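PDB 2W7Y: probable sugar ABC transporter, sugar-binding protein from Streptococcus pneumoniae, which binds the blood group A-trisaccharide and probably delivers such glycans to a sugar ABC transporter for uptake. Local coordinates for residues 119-124 and 324-329; 249-254 and 412-417; 341-346 and 357-362; 397-402 and 423-428. One frame throughout, in Å; residues are numbered along the deposited sequence.

The four contacts show how bonding type follows position in a two-lobed solute-binding fold. Interactions 2 and 4 both use helix 414-427, one at its start and one near its end, with centres about 17 Å apart, yet they differ: interaction 2 is a surface contact carried by a hydrogen bond from a glutamine amide, while interaction 4 is buried and wholly apolar. Interactions 1 and 3, both partly buried, involve the consecutive helices 319-332 and 335-343, though their nearest atoms are about 10 Å apart. Interaction 1 consists of leucines alone, whereas interaction 3 mixes a phenylalanine and a leucine with a serine hydroxyl and a glutamate. Interactions 2 and 3 lie on opposite sides of the chain's centre.

Interaction 1: 119-124 and 324-329; sequences LVLDLK and LALEFL
L121, L123, L326 and L329 make this an all-leucine contact, in which methyl branches do nearly all the touching. CD2 of L326 is the shared point: it meets L121 CD2 at 4.1 Å, the two side chains reaching tip to tip, and it also touches L123 CD1. The remaining pairing is closer, with L123 CG lying 3.8 Å from L329 CD2, and here the two side chains cross obliquely. L326 and L329 stand three residues apart on their helix, a spacing that puts both on the same side of it. The loop answers with L121 and L123, and CG of L121 is anti to its own backbone nitrogen (chi1 179°), which carries the isobutyl group out toward the helix.

Behind this apolar layer, D122 turns away and caps the next helix, its OD1 accepting from K124 N at 3.3 Å from above the carboxylate plane. The same OD1 also accepts from I149 N. Backbone bonds tie L121 to I313 and L123 to I149, so the loop is held by strands 311-313 and 148-149. The contact thereby joins helix 319-332 to the loop that leads into helix 124-129, beside edge strand 311-313 of the four-stranded sheet.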
loop_
_atom_site.group_PDB
_atom_site.type_symbol
_atom_site.label_atom_id
_atom_site.label_comp_id
_atom_site.label_asym_id
_atom_site.label_seq_id
_atom_site.Cartn_x
_atom_site.Cartn_y
_atom_site.Cartn_z
ATOM N N LEU A 119 8.423 -0.221 22.332
ATOM C CA LEU A 119 7.594 -1.418 22.405
ATOM C C LEU A 119 7.935 -2.385 21.268
ATOM O O LEU A 119 7.483 -3.532 21.261
ATOM C CB LEU A 119 6.117 -1.014 22.327
ATOM C CG LEU A 119 5.308 -0.582 23.562
ATOM C CD1 LEU A 119 6.147 -0.064 24.720
ATOM C CD2 LEU A 119 4.234 0.436 23.175
ATOM N N VAL A 120 8.748 -1.907 20.325
ATOM C CA VAL A 120 9.058 -2.615 19.078
ATOM C C VAL A 120 10.551 -2.936 18.990
ATOM O O VAL A 120 11.393 -2.104 19.346
ATOM C CB VAL A 120 8.668 -1.767 17.839
ATOM C CG1 VAL A 120 8.631 -2.622 16.596
ATOM C CG2 VAL A 120 7.320 -1.094 18.035
ATOM N N LEU A 121 10.869 -4.138 18.505
ATOM C CA LEU A 121 12.256 -4.581 18.351
ATOM C C LEU A 121 12.924 -4.021 17.091
ATOM O O LEU A 121 12.311 -3.960 16.025
ATOM C CB LEU A 121 12.331 -6.115 18.353
ATOM C CG LEU A 121 13.692 -6.794 18.174
ATOM C CD1 LEU A 121 14.617 -6.535 19.365
ATOM C CD2 LEU A 121 13.507 -8.282 17.963
ATOM N N ASP A 122 14.180 -3.603 17.235
ATOM C CA ASP A 122 15.024 -3.214 16.105
ATOM C C ASP A 122 15.470 -4.480 15.374
ATOM O O ASP A 122 16.135 -5.348 15.950
ATOM C CB ASP A 122 16.230 -2.396 16.593
ATOM C CG ASP A 122 17.185 -1.982 15.460
ATOM O OD1 ASP A 122 16.801 -1.964 14.272
ATOM O OD2 ASP A 122 18.347 -1.661 15.777
ATOM N N LEU A 123 15.085 -4.569 14.102
ATOM C CA LEU A 123 15.281 -5.770 13.291
ATOM C C LEU A 123 16.597 -5.779 12.521
ATOM O O LEU A 123 17.047 -6.834 12.074
ATOM C CB LEU A 123 14.109 -5.925 12.310
ATOM C CG LEU A 123 12.851 -6.725 12.678
ATOM C CD1 LEU A 123 12.596 -6.825 14.181
ATOM C CD2 LEU A 123 11.635 -6.157 11.941
ATOM N N LYS A 124 17.208 -4.605 12.375
ATOM C CA LYS A 124 18.405 -4.450 11.541
ATOM C C LYS A 124 19.616 -5.288 11.984
ATOM O O LYS A 124 20.224 -5.942 11.135
ATOM C CB LYS A 124 18.788 -2.975 11.367
ATOM C CG LYS A 124 19.639 -2.713 10.132
ATOM C CD LYS A 124 20.414 -1.426 10.257
ATOM C CE LYS A 124 21.414 -1.295 9.126
ATOM N NZ LYS A 124 22.640 -0.561 9.543
ATOM N N LEU A 324 12.479 -16.969 17.992
ATOM C CA LEU A 324 11.546 -17.667 17.108
ATOM C C LEU A 324 10.818 -16.674 16.196
ATOM O O LEU A 324 10.533 -16.979 15.031
ATOM C CB LEU A 324 10.529 -18.490 17.910
ATOM C CG LEU A 324 9.415 -19.185 17.110
ATOM C CD1 LEU A 324 9.943 -20.398 16.361
ATOM C CD2 LEU A 324 8.250 -19.570 18.005
ATOM N N ALA A 325 10.520 -15.495 16.737
ATOM C CA ALA A 325 9.897 -14.414 15.974
ATOM C C ALA A 325 10.816 -13.896 14.868
ATOM O O ALA A 325 10.353 -13.593 13.770
ATOM C CB ALA A 325 9.488 -13.291 16.899
ATOM N N LEU A 326 12.111 -13.795 15.165
ATOM C CA LEU A 326 13.115 -13.410 14.171
ATOM C C LEU A 326 13.325 -14.526 13.152
ATOM O O LEU A 326 13.571 -14.255 11.972
ATOM C CB LEU A 326 14.438 -13.020 14.842
ATOM C CG LEU A 326 14.470 -11.681 15.595
ATOM C CD1 LEU A 326 15.683 -11.601 16.512
ATOM C CD2 LEU A 326 14.431 -10.484 14.645
ATOM N N GLU A 327 13.217 -15.775 13.613
ATOM C CA GLU A 327 13.196 -16.941 12.722
ATOM C C GLU A 327 12.011 -16.879 11.747
ATOM O O GLU A 327 12.130 -17.305 10.599
ATOM C CB GLU A 327 13.175 -18.251 13.524
ATOM C CG GLU A 327 14.500 -18.594 14.232
ATOM C CD GLU A 327 14.382 -19.744 15.240
ATOM O OE1 GLU A 327 13.663 -20.724 14.954
ATOM O OE2 GLU A 327 15.019 -19.683 16.320
ATOM N N PHE A 328 10.880 -16.336 12.205
ATOM C CA PHE A 328 9.689 -16.179 11.367
ATOM C C PHE A 328 9.869 -15.096 10.299
ATOM O O PHE A 328 9.410 -15.254 9.168
ATOM C CB PHE A 328 8.444 -15.908 12.226
ATOM C CG PHE A 328 7.180 -15.705 11.428
ATOM C CD1 PHE A 328 6.629 -16.749 10.688
ATOM C CD2 PHE A 328 6.541 -14.467 11.419
ATOM C CE1 PHE A 328 5.462 -16.566 9.948
ATOM C CE2 PHE A 328 5.369 -14.276 10.686
ATOM C CZ PHE A 328 4.828 -15.331 9.953
ATOM N N LEU A 329 10.525 -14.001 10.675
ATOM C CA LEU A 329 10.948 -12.967 9.735
ATOM C C LEU A 329 11.867 -13.554 8.658
ATOM O O LEU A 329 11.684 -13.288 7.474
ATOM C CB LEU A 329 11.652 -11.822 10.480
ATOM C CG LEU A 329 12.460 -10.802 9.667
ATOM C CD1 LEU A 329 11.560 -9.988 8.751
ATOM C CD2 LEU A 329 13.268 -9.888 10.575
#

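Interaction 2: 249-254 and 412-417; sequences EIQANG and VDVDQK
The amide of Q251 and the peptide carbonyl of V412 meet edge-on rather than face to face. Q251 NE2 donates to V412 O at 2.7 Å, with the acceptor only 5° out of the glutamine amide plane. On the acceptor side the donor lies in the carbonyl plane, on a lone pair, and the N-H...O angle is 161°. Q251 NE2 is also bonded to A409 O, so two backbone carbonyls grip one nitrogen, which should fix the rotation of the amide. At the other end of that group, Q251 OE1 lies 3.7 Å from V414 CG2, a van der Waals approach of the amide oxygen to a valine methyl, the two side chains running past each other in opposite directions.

The reach is set by an extended glutamine. Its CG is anti to the backbone nitrogen (chi1 -158°) and the chain stays stretched beyond CG, which spans the gap between backbones whose nearest CA atoms, those of Q251 and V412, are 8.6 Å apart. On the opposing segment D413 is the N-cap of the helix that follows. Its OD2 accepts from Q416 N at 3.1 Å, on the anti side, tilted well out of the carboxylate plane: a capping bond at the helix start, between the two residues that Q251 touches.

V414 further packs on K244, M247 and K248, and D415 forms a salt bridge with K244. The glutamine bond thus adds a polar surface contact to the packing of helix 237-252 on the start of helix 414-427, while helix 182-193 and strand 199-201 receive E249.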
loop_
_atom_site.group_PDB
_atom_site.type_symbol
_atom_site.label_atom_id
_atom_site.label_comp_id
_atom_site.label_asym_id
_atom_site.label_seq_id
_atom_site.Cartn_x
_atom_site.Cartn_y
_atom_site.Cartn_z
ATOM N N GLU A 249 -10.969 17.361 -8.397
ATOM C CA GLU A 249 -11.238 16.159 -9.181
ATOM C C GLU A 249 -12.157 15.184 -8.442
ATOM O O GLU A 249 -13.024 14.558 -9.050
ATOM C CB GLU A 249 -9.928 15.479 -9.598
ATOM C CG GLU A 249 -10.085 14.317 -10.579
ATOM C CD GLU A 249 -10.928 14.652 -11.805
ATOM O OE1 GLU A 249 -11.540 13.719 -12.357
ATOM O OE2 GLU A 249 -10.988 15.829 -12.221
ATOM N N ILE A 250 -11.966 15.076 -7.131
ATOM C CA ILE A 250 -12.817 14.252 -6.271
ATOM C C ILE A 250 -14.254 14.802 -6.203
ATOM O O ILE A 250 -15.221 14.032 -6.148
ATOM C CB ILE A 250 -12.191 14.108 -4.852
ATOM C CG1 ILE A 250 -11.291 12.867 -4.750
ATOM C CG2 ILE A 250 -13.260 13.985 -3.784
ATOM C CD1 ILE A 250 -10.234 12.697 -5.840
ATOM N N GLN A 251 -14.384 16.130 -6.223
ATOM C CA GLN A 251 -15.694 16.781 -6.216
ATOM C C GLN A 251 -16.401 16.594 -7.562
ATOM O O GLN A 251 -17.602 16.326 -7.607
ATOM C CB GLN A 251 -15.553 18.265 -5.871
ATOM C CG GLN A 251 -16.827 18.902 -5.326
ATOM C CD GLN A 251 -16.596 20.304 -4.804
ATOM O OE1 GLN A 251 -16.211 21.200 -5.550
ATOM N NE2 GLN A 251 -16.834 20.501 -3.514
ATOM N N ALA A 252 -15.638 16.716 -8.647
ATOM C CA ALA A 252 -16.128 16.463 -10.000
ATOM C C ALA A 252 -16.488 14.990 -10.202
ATOM O O ALA A 252 -17.361 14.662 -11.007
ATOM C CB ALA A 252 -15.089 16.899 -11.029
ATOM N N ASN A 253 -15.808 14.117 -9.461
ATOM C CA ASN A 253 -16.049 12.675 -9.504
ATOM C C ASN A 253 -17.409 12.275 -8.918
ATOM O O ASN A 253 -17.929 11.198 -9.220
ATOM C CB ASN A 253 -14.912 11.934 -8.788
ATOM C CG ASN A 253 -14.930 10.437 -9.035
ATOM O OD1 ASN A 253 -14.848 9.979 -10.175
ATOM N ND2 ASN A 253 -15.029 9.663 -7.961
ATOM N N GLY A 254 -17.979 13.148 -8.088
ATOM C CA GLY A 254 -19.289 12.924 -7.489
ATOM C C GLY A 254 -19.222 12.460 -6.047
ATOM O O GLY A 254 -18.433 11.570 -5.708
ATOM N N VAL A 412 -19.091 21.846 -0.563
ATOM C CA VAL A 412 -17.827 22.218 0.053
ATOM C C VAL A 412 -17.034 23.093 -0.910
ATOM O O VAL A 412 -16.849 22.737 -2.077
ATOM C CB VAL A 412 -17.005 20.964 0.477
ATOM C CG1 VAL A 412 -15.637 21.356 1.015
ATOM C CG2 VAL A 412 -17.753 20.165 1.524
ATOM N N ASP A 413 -16.593 24.248 -0.418
ATOM C CA ASP A 413 -15.694 25.118 -1.170
ATOM C C ASP A 413 -14.277 24.564 -1.058
ATOM O O ASP A 413 -13.773 24.362 0.052
ATOM C CB ASP A 413 -15.758 26.551 -0.636
ATOM C CG ASP A 413 -14.795 27.484 -1.346
ATOM O OD1 ASP A 413 -15.029 27.808 -2.528
ATOM O OD2 ASP A 413 -13.805 27.906 -0.716
ATOM N N VAL A 414 -13.648 24.317 -2.208
ATOM C CA VAL A 414 -12.313 23.698 -2.262
ATOM C C VAL A 414 -11.232 24.558 -1.596
ATOM O O VAL A 414 -10.430 24.049 -0.814
ATOM C CB VAL A 414 -11.894 23.326 -3.719
ATOM C CG1 VAL A 414 -10.492 22.730 -3.753
ATOM C CG2 VAL A 414 -12.889 22.348 -4.335
ATOM N N ASP A 415 -11.229 25.855 -1.900
ATOM C CA ASP A 415 -10.236 26.788 -1.360
ATOM C C ASP A 415 -10.145 26.777 0.168
ATOM O O ASP A 415 -9.056 26.617 0.727
ATOM C CB ASP A 415 -10.497 28.212 -1.864
ATOM C CG ASP A 415 -9.903 28.468 -3.241
ATOM O OD1 ASP A 415 -8.990 27.724 -3.656
ATOM O OD2 ASP A 415 -10.345 29.426 -3.909
ATOM N N GLN A 416 -11.286 26.937 0.834
ATOM C CA GLN A 416 -11.315 26.976 2.294
ATOM C C GLN A 416 -11.226 25.588 2.924
ATOM O O GLN A 416 -10.872 25.462 4.098
ATOM C CB GLN A 416 -12.531 27.760 2.815
ATOM C CG GLN A 416 -13.885 27.189 2.423
ATOM C CD GLN A 416 -15.049 28.083 2.822
ATOM O OE1 GLN A 416 -15.865 27.707 3.625
ATOM N NE2 GLN A 416 -15.106 29.246 2.258
ATOM N N LYS A 417 -11.541 24.553 2.144
ATOM C CA LYS A 417 -11.309 23.173 2.566
ATOM C C LYS A 417 -9.814 22.854 2.600
ATOM O O LYS A 417 -9.339 22.217 3.545
ATOM C CB LYS A 417 -12.048 22.178 1.667
ATOM C CG LYS A 417 -11.999 20.730 2.162
ATOM C CD LYS A 417 -12.742 20.556 3.480
ATOM C CE LYS A 417 -12.557 19.162 4.044
ATOM N NZ LYS A 417 -13.383 18.963 5.268
#

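Interaction 3: 341-346 and 357-362; sequences IFEKVG and KELSEK
F342 and L359 form the close-packed part of this contact, their side chains sliding past each other in opposite directions. The ring's CE2 comes within 3.5 Å of L359 CB, and its CD2 lies 3.7 Å from L359 CD2, CB standing oblique to the ring. At the far end of the ring, S360 OG sits at the edge and in the ring plane, 3.3 Å from F342 CZ. The hydroxyl's hydrogen bond goes to V356 O on its own helix, so its approach to the ring edge is van der Waals contact. With CG anti to the backbone nitrogen (chi1 -177°), the ring runs alongside L359 and brings CZ to S360.

The looser side belongs to E343, which is partly exposed. Its extended chain crosses L359 at about a right angle and brings OE1 to 3.9 Å from L359 CG, a glancing approach of a polar group to an aliphatic one.

The F342 ring is then buried further by T368, L371 and I375. Helix 335-343 is therefore joined to helix 356-361 with helix 366-379 closing over the same aromatic side chain, while I341 and V345 pack against helix 54-69.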
loop_
_atom_site.group_PDB
_atom_site.type_symbol
_atom_site.label_atom_id
_atom_site.label_comp_id
_atom_site.label_asym_id
_atom_site.label_seq_id
_atom_site.Cartn_x
_atom_site.Cartn_y
_atom_site.Cartn_z
ATOM N N ILE A 341 5.232 -16.152 -2.692
ATOM C CA ILE A 341 4.719 -14.778 -2.631
ATOM C C ILE A 341 4.472 -14.202 -4.029
ATOM O O ILE A 341 3.486 -13.512 -4.234
ATOM C CB ILE A 341 5.639 -13.821 -1.793
ATOM C CG1 ILE A 341 5.703 -14.242 -0.310
ATOM C CG2 ILE A 341 5.200 -12.362 -1.937
ATOM C CD1 ILE A 341 4.393 -14.122 0.483
ATOM N N PHE A 342 5.349 -14.499 -4.984
ATOM C CA PHE A 342 5.151 -14.045 -6.365
ATOM C C PHE A 342 4.176 -14.907 -7.178
ATOM O O PHE A 342 3.295 -14.374 -7.848
ATOM C CB PHE A 342 6.491 -13.897 -7.104
ATOM C CG PHE A 342 6.350 -13.373 -8.508
ATOM C CD1 PHE A 342 5.964 -12.057 -8.739
ATOM C CD2 PHE A 342 6.588 -14.200 -9.600
ATOM C CE1 PHE A 342 5.818 -11.576 -10.033
ATOM C CE2 PHE A 342 6.449 -13.724 -10.897
ATOM C CZ PHE A 342 6.061 -12.413 -11.115
ATOM N N GLU A 343 4.331 -16.230 -7.110
ATOM C CA GLU A 343 3.602 -17.155 -7.994
ATOM C C GLU A 343 2.179 -17.516 -7.546
ATOM O O GLU A 343 1.271 -17.581 -8.374
ATOM C CB GLU A 343 4.409 -18.438 -8.221
ATOM C CG GLU A 343 5.706 -18.248 -8.998
ATOM C CD GLU A 343 6.353 -19.564 -9.393
ATOM O OE1 GLU A 343 6.952 -19.625 -10.489
ATOM O OE2 GLU A 343 6.263 -20.544 -8.619
ATOM N N LYS A 344 1.998 -17.781 -6.252
ATOM C CA LYS A 344 0.691 -18.162 -5.706
ATOM C C LYS A 344 -0.065 -16.946 -5.183
ATOM O O LYS A 344 -1.217 -16.707 -5.555
ATOM C CB LYS A 344 0.845 -19.212 -4.602
ATOM C CG LYS A 344 0.670 -20.648 -5.066
ATOM C CD LYS A 344 1.895 -21.169 -5.798
ATOM C CE LYS A 344 1.588 -22.469 -6.524
ATOM N NZ LYS A 344 0.566 -22.284 -7.596
ATOM N N VAL A 345 0.587 -16.201 -4.298
ATOM C CA VAL A 345 0.136 -14.877 -3.912
ATOM C C VAL A 345 0.531 -14.008 -5.094
ATOM O O VAL A 345 1.666 -14.072 -5.556
ATOM C CB VAL A 345 0.868 -14.389 -2.635
ATOM C CG1 VAL A 345 0.367 -13.015 -2.207
ATOM C CG2 VAL A 345 0.740 -15.416 -1.506
ATOM N N GLY A 346 -0.388 -13.220 -5.623
ATOM C CA GLY A 346 -0.029 -12.421 -6.794
ATOM C C GLY A 346 0.556 -11.088 -6.386
ATOM O O GLY A 346 0.017 -10.050 -6.741
ATOM N N LYS A 357 10.861 -11.002 -13.437
ATOM C CA LYS A 357 10.752 -10.945 -14.897
ATOM C C LYS A 357 10.846 -12.322 -15.526
ATOM O O LYS A 357 10.008 -12.687 -16.351
ATOM C CB LYS A 357 11.817 -10.029 -15.503
ATOM C CG LYS A 357 11.348 -8.604 -15.749
ATOM C CD LYS A 357 12.116 -7.951 -16.885
ATOM C CE LYS A 357 11.632 -8.445 -18.245
ATOM N NZ LYS A 357 12.347 -7.800 -19.372
ATOM N N GLU A 358 11.876 -13.075 -15.135
ATOM C CA GLU A 358 12.095 -14.436 -15.620
ATOM C C GLU A 358 10.947 -15.365 -15.224
ATOM O O GLU A 358 10.546 -16.230 -16.006
ATOM C CB GLU A 358 13.436 -14.970 -15.107
ATOM C CG GLU A 358 13.746 -16.415 -15.476
ATOM C CD GLU A 358 15.238 -16.706 -15.469
ATOM O OE1 GLU A 358 15.755 -17.160 -14.423
ATOM O OE2 GLU A 358 15.892 -16.470 -16.509
ATOM N N LEU A 359 10.425 -15.185 -14.013
ATOM C CA LEU A 359 9.264 -15.949 -13.556
ATOM C C LEU A 359 8.004 -15.593 -14.351
ATOM O O LEU A 359 7.206 -16.471 -14.682
ATOM C CB LEU A 359 9.053 -15.780 -12.046
ATOM C CG LEU A 359 9.629 -16.853 -11.109
ATOM C CD1 LEU A 359 11.038 -17.328 -11.497
ATOM C CD2 LEU A 359 9.596 -16.375 -9.669
ATOM N N SER A 360 7.842 -14.308 -14.666
ATOM C CA SER A 360 6.781 -13.848 -15.569
ATOM C C SER A 360 6.976 -14.399 -16.980
ATOM O O SER A 360 6.005 -14.820 -17.608
ATOM C CB SER A 360 6.721 -12.320 -15.618
ATOM O OG SER A 360 6.392 -11.777 -14.355
ATOM N N GLU A 361 8.227 -14.376 -17.459
ATOM C CA GLU A 361 8.628 -14.975 -18.738
ATOM C C GLU A 361 8.071 -16.391 -18.873
ATOM O O GLU A 361 7.311 -16.685 -19.794
ATOM C CB GLU A 361 10.165 -15.078 -18.850
ATOM C CG GLU A 361 10.963 -13.845 -19.313
ATOM C CD GLU A 361 12.454 -14.183 -19.561
ATOM O OE1 GLU A 361 12.720 -15.228 -20.172
ATOM O OE2 GLU A 361 13.360 -13.427 -19.150
ATOM N N LYS A 362 8.460 -17.247 -17.928
ATOM C CA LYS A 362 8.258 -18.694 -18.011
ATOM C C LYS A 362 6.907 -19.182 -17.474
ATOM O O LYS A 362 6.682 -20.393 -17.358
ATOM C CB LYS A 362 9.403 -19.414 -17.286
ATOM C CG LYS A 362 10.750 -19.335 -17.999
ATOM C CD LYS A 362 11.889 -19.959 -17.178
ATOM C CE LYS A 362 11.690 -21.460 -16.916
ATOM N NZ LYS A 362 11.577 -22.275 -18.163
#

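Interaction 4: 397-402 and 423-428; sequences HTAIIN and DVLKSL
A399 and I400 meet L425 from a helix whose backbone bonds here run from I401 N to H397 O and from N402 N to T398 O; the shorter of them, N402 N to T398 O, measures 2.9 Å. To L425 these two residues offer aliphatic atoms. L425 does the work from its side: CD1 touches both residues, CD2 only I400. CD1 lies 4.0 Å from A399 CB and also meets I400 CG1. CD2 approaches I400 CG1 at 4.1 Å, and the isoleucine and leucine side chains cross at about a right angle. CD1 thus rests against both the alanine methyl and the isoleucine branch.

A399 has only a methyl group to offer, and the helices come near each other at this point: its CA and that of L425 are 7.3 Å apart, the nearest CA pair across the segments. The I400 branch carrying CG1 is anti to the carbonyl carbon (chi1 -67°), which swings it nearer to L425 than its first bond alone would suggest.

I400 also packs against I208 and F211 of helix 207-215, and L425 touches I234, so the pair joins helices 394-406 and 414-427 in a buried layer. The I400 side chain is about 12 Å from the bound 2-acetamido-2-deoxy-alpha-D-galactopyranose. Near the chain's end S427 OG donates to D423 O at 3.2 Å, which keeps that hydroxyl's bond within its own helix. With no polar group shared between the segments, the contact probably rests on shape fit between aliphatic surfaces and on exclusion of water.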
loop_
_atom_site.group_PDB
_atom_site.type_symbol
_atom_site.label_atom_id
_atom_site.label_comp_id
_atom_site.label_asym_id
_atom_site.label_seq_id
_atom_site.Cartn_x
_atom_site.Cartn_y
_atom_site.Cartn_z
ATOM N N HIS A 397 -1.747 10.067 7.202
ATOM C CA HIS A 397 -2.454 9.243 6.211
ATOM C C HIS A 397 -3.986 9.326 6.372
ATOM O O HIS A 397 -4.688 9.756 5.450
ATOM C CB HIS A 397 -1.932 7.802 6.330
ATOM C CG HIS A 397 -2.641 6.800 5.474
ATOM N ND1 HIS A 397 -2.376 6.643 4.132
ATOM C CD2 HIS A 397 -3.568 5.863 5.785
ATOM C CE1 HIS A 397 -3.127 5.671 3.646
ATOM N NE2 HIS A 397 -3.856 5.178 4.630
ATOM N N THR A 398 -4.479 8.954 7.557
ATOM C CA THR A 398 -5.912 8.944 7.884
ATOM C C THR A 398 -6.568 10.333 7.808
ATOM O O THR A 398 -7.672 10.477 7.273
ATOM C CB THR A 398 -6.160 8.305 9.280
ATOM O OG1 THR A 398 -5.648 6.965 9.297
ATOM C CG2 THR A 398 -7.651 8.268 9.624
ATOM N N ALA A 399 -5.888 11.345 8.343
ATOM C CA ALA A 399 -6.365 12.736 8.283
ATOM C C ALA A 399 -6.519 13.250 6.847
ATOM O O ALA A 399 -7.512 13.902 6.523
ATOM C CB ALA A 399 -5.444 13.657 9.089
ATOM N N ILE A 400 -5.540 12.952 5.997
ATOM C CA ILE A 400 -5.590 13.334 4.580
ATOM C C ILE A 400 -6.699 12.595 3.826
ATOM O O ILE A 400 -7.430 13.211 3.061
ATOM C CB ILE A 400 -4.196 13.191 3.877
ATOM C CG1 ILE A 400 -3.213 14.218 4.449
ATOM C CG2 ILE A 400 -4.312 13.357 2.351
ATOM C CD1 ILE A 400 -1.781 14.040 3.991
ATOM N N ILE A 401 -6.824 11.286 4.062
ATOM C CA ILE A 401 -7.918 10.472 3.500
ATOM C C ILE A 401 -9.299 11.022 3.865
ATOM O O ILE A 401 -10.162 11.153 2.993
ATOM C CB ILE A 401 -7.803 8.968 3.919
ATOM C CG1 ILE A 401 -6.723 8.262 3.098
ATOM C CG2 ILE A 401 -9.142 8.220 3.761
ATOM C CD1 ILE A 401 -6.451 6.839 3.567
ATOM N N ASN A 402 -9.498 11.338 5.146
ATOM C CA ASN A 402 -10.752 11.939 5.625
ATOM C C ASN A 402 -11.072 13.285 4.965
ATOM O O ASN A 402 -12.217 13.534 4.581
ATOM C CB ASN A 402 -10.733 12.105 7.151
ATOM C CG ASN A 402 -10.820 10.780 7.903
ATOM O OD1 ASN A 402 -10.587 10.737 9.112
ATOM N ND2 ASN A 402 -11.160 9.700 7.202
ATOM N N ASP A 423 -4.844 23.285 8.279
ATOM C CA ASP A 423 -5.022 23.628 9.693
ATOM C C ASP A 423 -5.056 22.370 10.567
ATOM O O ASP A 423 -4.477 22.346 11.658
ATOM C CB ASP A 423 -6.306 24.444 9.899
ATOM C CG ASP A 423 -6.152 25.913 9.504
ATOM O OD1 ASP A 423 -7.157 26.657 9.588
ATOM O OD2 ASP A 423 -5.038 26.330 9.116
ATOM N N VAL A 424 -5.735 21.333 10.076
ATOM C CA VAL A 424 -5.847 20.045 10.766
ATOM C C VAL A 424 -4.499 19.311 10.843
ATOM O O VAL A 424 -4.166 18.724 11.878
ATOM C CB VAL A 424 -6.950 19.145 10.115
ATOM C CG1 VAL A 424 -6.825 17.683 10.549
ATOM C CG2 VAL A 424 -8.345 19.676 10.451
ATOM N N LEU A 425 -3.728 19.363 9.757
ATOM C CA LEU A 425 -2.419 18.703 9.695
ATOM C C LEU A 425 -1.376 19.291 10.651
ATOM O O LEU A 425 -0.593 18.548 11.246
ATOM C CB LEU A 425 -1.873 18.683 8.261
ATOM C CG LEU A 425 -2.165 17.511 7.306
ATOM C CD1 LEU A 425 -2.558 16.204 8.023
ATOM C CD2 LEU A 425 -3.191 17.887 6.259
ATOM N N LYS A 426 -1.371 20.618 10.785
ATOM C CA LYS A 426 -0.450 21.325 11.682
ATOM C C LYS A 426 -0.652 20.962 13.154
ATOM O O LYS A 426 0.317 20.855 13.906
ATOM C CB LYS A 426 -0.586 22.840 11.511
ATOM C CG LYS A 426 0.135 23.422 10.307
ATOM C CD LYS A 426 -0.668 24.575 9.726
ATOM C CE LYS A 426 0.176 25.498 8.876
ATOM N NZ LYS A 426 0.552 26.702 9.652
ATOM N N SER A 427 -1.912 20.778 13.551
ATOM C CA SER A 427 -2.272 20.428 14.928
ATOM C C SER A 427 -1.784 19.043 15.363
ATOM O O SER A 427 -1.513 18.823 16.547
ATOM C CB SER A 427 -3.786 20.528 15.127
ATOM O OG SER A 427 -4.252 21.836 14.852
ATOM N N LEU A 428 -1.680 18.117 14.411
ATOM C CA LEU A 428 -1.244 16.749 14.703
ATOM C C LEU A 428 0.263 16.537 14.501
ATOM O O LEU A 428 0.929 17.290 13.784
ATOM C CB LEU A 428 -2.050 15.743 13.872
#